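Local coordinates for Sodium/calcium exchanger membrane region domain-containing protein (Archaeoglobus fulgidus, PDB 4KPP), which probably exchanges protons for calcium ions across the membrane, as a transporter of the sodium/calcium exchanger family, at residues Y79-Y84 against T101-G106; G94-Y99 against G230-A235. One frame throughout, in Å; residues are numbered along the deposited sequence.

Interaction 1: Y79-Y84 against T101-G106; sequences YAVDGY and TANMTG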
# COMPACT_ATOMS: atom_id res chain seq x y z
N TYR A 79 6.25 2.12 3.19
CA TYR A 79 6.47 3.26 4.06
C TYR A 79 7.95 3.48 4.33
O TYR A 79 8.40 4.62 4.42
CB TYR A 79 5.70 3.09 5.38
CG TYR A 79 4.23 3.39 5.25
CD1 TYR A 79 3.37 2.49 4.64
CD2 TYR A 79 3.70 4.58 5.74
CE1 TYR A 79 2.03 2.77 4.51
CE2 TYR A 79 2.36 4.87 5.62
CZ TYR A 79 1.52 3.96 5.00
OH TYR A 79 0.18 4.23 4.88
N ALA A 80 8.70 2.39 4.43
CA ALA A 80 10.12 2.48 4.73
C ALA A 80 10.93 2.98 3.53
O ALA A 80 11.82 3.80 3.68
CB ALA A 80 10.65 1.14 5.20
N VAL A 81 10.60 2.47 2.34
CA VAL A 81 11.27 2.90 1.12
C VAL A 81 10.91 4.34 0.77
O VAL A 81 11.79 5.16 0.48
CB VAL A 81 10.94 1.98 -0.07
CG1 VAL A 81 11.46 2.57 -1.38
CG2 VAL A 81 11.52 0.59 0.15
N ASP A 82 9.62 4.66 0.80
CA ASP A 82 9.18 6.02 0.50
C ASP A 82 9.65 6.97 1.59
O ASP A 82 9.98 8.13 1.32
CB ASP A 82 7.66 6.08 0.37
CG ASP A 82 7.20 7.27 -0.44
OD1 ASP A 82 8.05 8.09 -0.86
OD2 ASP A 82 5.98 7.40 -0.67
N GLY A 83 9.69 6.47 2.82
CA GLY A 83 10.19 7.23 3.95
C GLY A 83 11.66 7.58 3.79
O GLY A 83 12.09 8.67 4.16
N TYR A 84 12.43 6.64 3.24
CA TYR A 84 13.85 6.88 2.99
C TYR A 84 14.04 8.02 1.99
O TYR A 84 14.88 8.89 2.18
CB TYR A 84 14.55 5.62 2.47
CG TYR A 84 15.95 5.89 1.96
CD1 TYR A 84 17.02 6.03 2.84
CD2 TYR A 84 16.20 6.02 0.60
CE1 TYR A 84 18.30 6.29 2.38
CE2 TYR A 84 17.48 6.28 0.13
CZ TYR A 84 18.52 6.41 1.03
OH TYR A 84 19.79 6.67 0.57
N THR A 101 7.58 11.79 -3.98
CA THR A 101 6.22 11.87 -4.50
C THR A 101 6.00 10.86 -5.62
O THR A 101 4.93 10.26 -5.72
CB THR A 101 5.88 13.29 -4.98
OG1 THR A 101 6.16 14.22 -3.93
CG2 THR A 101 4.41 13.37 -5.35
N ALA A 102 7.01 10.68 -6.46
CA ALA A 102 6.95 9.70 -7.55
C ALA A 102 6.75 8.28 -7.02
O ALA A 102 5.99 7.50 -7.58
CB ALA A 102 8.19 9.78 -8.42
N ASN A 103 7.45 7.95 -5.94
CA ASN A 103 7.34 6.62 -5.33
C ASN A 103 5.96 6.40 -4.71
O ASN A 103 5.39 5.32 -4.79
CB ASN A 103 8.44 6.41 -4.29
CG ASN A 103 8.41 5.02 -3.68
OD1 ASN A 103 7.82 4.81 -2.62
ND2 ASN A 103 9.05 4.07 -4.35
N MET A 104 5.44 7.45 -4.09
CA MET A 104 4.13 7.40 -3.45
C MET A 104 3.01 7.23 -4.48
O MET A 104 2.10 6.42 -4.29
CB MET A 104 3.90 8.69 -2.66
CG MET A 104 2.70 8.66 -1.74
SD MET A 104 1.58 10.02 -2.09
CE MET A 104 0.72 9.38 -3.50
N THR A 105 3.08 8.00 -5.56
CA THR A 105 2.08 7.92 -6.61
C THR A 105 2.18 6.60 -7.35
O THR A 105 1.17 6.01 -7.75
CB THR A 105 2.21 9.10 -7.60
OG1 THR A 105 3.56 9.17 -8.09
CG2 THR A 105 1.85 10.42 -6.93
N GLY A 106 3.41 6.13 -7.53
CA GLY A 106 3.65 4.83 -8.14
C GLY A 106 3.00 3.72 -7.34
O GLY A 106 2.32 2.86 -7.89
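D82 and N103 meet because both side chains leave their helices with CG anti to the backbone N (chi1 -157° for D82, and likewise anti for N103), each directed at the opposite backbone. They belong to an antiparallel helical hairpin within a sodium/calcium exchanger family region, where helix 76-91 turns back into helix 96-127. The axes of the two short segments approach to 9.3 Å, at 156° between their directions, and the nearest alpha carbons across the contact, D82 CA and N103 CA, lie 6.1 Å apart.

The pair illustrates how buried polar groups can pack side by side without bonding to each other. The two chains slide past one another in opposite directions, with carboxylate and amide planes 63° apart. N103 OD1 rests 3.3 Å from D82 CB, alongside the stem of the aspartate. The amide nitrogen looks instead to a third helix, where N103 ND2 donates to V246 O; this bond helps set the rotation of the amide. V81 reaches N103 at about a right angle, its CG1 4.1 Å from ND2. Beyond the hairpin, D82 also touches L289 and I293 of helix 288-299, and its OD2 lies close to E78 OE1. The other branch of the contact is carboxylate against aliphatic carbon: D82 OD2 sits 3.2 Å from M104 CB.

Interaction 2: G94-Y99 against G230-A235; sequences GEYVHY and GLLETA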
# COMPACT_ATOMS: atom_id res chain seq x y z
N GLY A 94 17.85 17.82 -3.64
CA GLY A 94 18.11 17.33 -4.98
C GLY A 94 16.97 16.50 -5.52
O GLY A 94 15.80 16.82 -5.29
N GLU A 95 17.31 15.42 -6.22
CA GLU A 95 16.32 14.60 -6.90
C GLU A 95 15.40 13.84 -5.94
O GLU A 95 14.32 13.41 -6.32
CB GLU A 95 17.01 13.61 -7.85
CG GLU A 95 17.66 14.28 -9.05
CD GLU A 95 16.66 15.05 -9.89
OE1 GLU A 95 15.76 14.41 -10.47
OE2 GLU A 95 16.78 16.29 -9.97
N TYR A 96 15.84 13.69 -4.69
CA TYR A 96 15.06 12.96 -3.70
C TYR A 96 13.72 13.64 -3.40
O TYR A 96 12.78 12.99 -2.93
CB TYR A 96 15.87 12.75 -2.42
CG TYR A 96 17.05 11.82 -2.58
CD1 TYR A 96 16.86 10.45 -2.73
CD2 TYR A 96 18.36 12.30 -2.59
CE1 TYR A 96 17.93 9.58 -2.88
CE2 TYR A 96 19.44 11.44 -2.74
CZ TYR A 96 19.22 10.08 -2.88
OH TYR A 96 20.28 9.22 -3.03
N VAL A 97 13.63 14.94 -3.68
CA VAL A 97 12.38 15.68 -3.54
C VAL A 97 11.31 15.12 -4.47
O VAL A 97 10.16 14.91 -4.06
CB VAL A 97 12.58 17.18 -3.85
CG1 VAL A 97 11.25 17.91 -3.77
CG2 VAL A 97 13.60 17.80 -2.89
N HIS A 98 11.68 14.88 -5.72
CA HIS A 98 10.75 14.33 -6.70
C HIS A 98 10.49 12.85 -6.43
O HIS A 98 9.37 12.37 -6.59
CB HIS A 98 11.28 14.50 -8.12
CG HIS A 98 11.85 15.86 -8.39
ND1 HIS A 98 11.09 17.01 -8.36
CD2 HIS A 98 13.11 16.25 -8.71
CE1 HIS A 98 11.85 18.05 -8.64
NE2 HIS A 98 13.09 17.62 -8.85
N TYR A 99 11.54 12.13 -6.02
CA TYR A 99 11.44 10.69 -5.80
C TYR A 99 10.40 10.32 -4.74
O TYR A 99 9.70 9.32 -4.86
CB TYR A 99 12.79 10.09 -5.43
CG TYR A 99 13.83 10.13 -6.53
CD1 TYR A 99 13.48 10.40 -7.85
CD2 TYR A 99 15.17 9.89 -6.25
CE1 TYR A 99 14.43 10.44 -8.86
CE2 TYR A 99 16.14 9.93 -7.25
CZ TYR A 99 15.76 10.20 -8.55
OH TYR A 99 16.72 10.23 -9.54
N GLY A 230 20.69 1.05 -4.29
CA GLY A 230 21.05 -0.00 -5.22
C GLY A 230 20.24 0.12 -6.50
O GLY A 230 20.79 0.01 -7.60
N LEU A 231 18.94 0.35 -6.35
CA LEU A 231 18.06 0.56 -7.49
C LEU A 231 18.50 1.76 -8.31
O LEU A 231 18.65 1.66 -9.53
CB LEU A 231 16.62 0.78 -7.02
CG LEU A 231 15.62 -0.33 -7.32
CD1 LEU A 231 14.23 0.07 -6.85
CD2 LEU A 231 15.61 -0.67 -8.80
N LEU A 232 18.72 2.89 -7.64
CA LEU A 232 19.15 4.12 -8.31
C LEU A 232 20.48 3.94 -9.03
O LEU A 232 20.66 4.45 -10.13
CB LEU A 232 19.25 5.28 -7.31
CG LEU A 232 17.95 5.86 -6.77
CD1 LEU A 232 18.22 6.95 -5.75
CD2 LEU A 232 17.09 6.38 -7.91
N GLU A 233 21.40 3.21 -8.41
CA GLU A 233 22.70 2.95 -9.01
C GLU A 233 22.57 2.06 -10.24
O GLU A 233 23.14 2.36 -11.29
CB GLU A 233 23.64 2.30 -7.99
CG GLU A 233 24.79 3.19 -7.55
CD GLU A 233 25.82 3.39 -8.64
OE1 GLU A 233 25.57 4.20 -9.56
OE2 GLU A 233 26.88 2.74 -8.57
N THR A 234 21.81 0.98 -10.10
CA THR A 234 21.58 0.05 -11.20
C THR A 234 20.99 0.75 -12.42
O THR A 234 21.42 0.52 -13.55
CB THR A 234 20.65 -1.11 -10.76
OG1 THR A 234 21.30 -1.90 -9.77
CG2 THR A 234 20.30 -2.00 -11.94
N ALA A 235 20.01 1.62 -12.18
CA ALA A 235 19.35 2.36 -13.26
C ALA A 235 20.30 3.33 -13.96
O ALA A 235 20.16 3.58 -15.16
CB ALA A 235 18.12 3.09 -12.73
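Y96 and Y99, one helical turn apart near the start of helix 96-127, together receive the forked end of L232 from helix 224-237. This is a helix-to-helix contact between the two sodium/calcium exchanger family regions of the chain. It serves as a worked example of one branched aliphatic residue bridging helices whose backbones are well separated: even the nearest alpha carbons, Y99 CA and L232 CA, are 10.4 Å apart.

The contact across the segments is apolar. L232 CD1 lies 3.9 Å from both Y96 CE1 and Y99 CE2, while L232 CD2 is 3.7 Å from Y99 CE2, so the fork spans both tyrosines. Both methyls approach their rings at a slant. The bond from L232 CA to CB already points at the opposite segment, and the extended second torsion (chi2 177°) carries CD1 further outward, to where it meets both rings.

Aromatic contacts continue outside the pair. The Y99 ring packs edge-to-face with F243 of helix 242-267, while F85 of helix 76-91 touches both tyrosines, tying the start of helix 96-127 to the helix that precedes it in the chain.

Polar interactions lie around this apolar centre. Y96 OH makes a weak hydrogen bond to E229 OE2, a further link to helix 224-237, and E233 forms a salt bridge with R236. Within segment 230-235, G230 O takes two donors from T234, one on each face of its carbonyl plane: the backbone N and, 2.9 Å away and 37° out of the plane, OG1.

How the interactions relate
Both interactions draw on helix 96-127, and their centres are about 11 Å apart. Interaction 1 is the deeper, about 10 Å from the centre of the chain, and holds two consecutive helices against each other. Interaction 2 is about 20 Å from that centre, nearer the periphery although its leucine and one tyrosine are buried, and it bridges the two family regions across a long sequence separation. The chemistry differs with depth: the inner contact is made mostly of polar side chains, whereas the outer one relies on methyls against aromatic rings. Neither includes a cross-segment hydrogen bond, and both lie away from the calcium site.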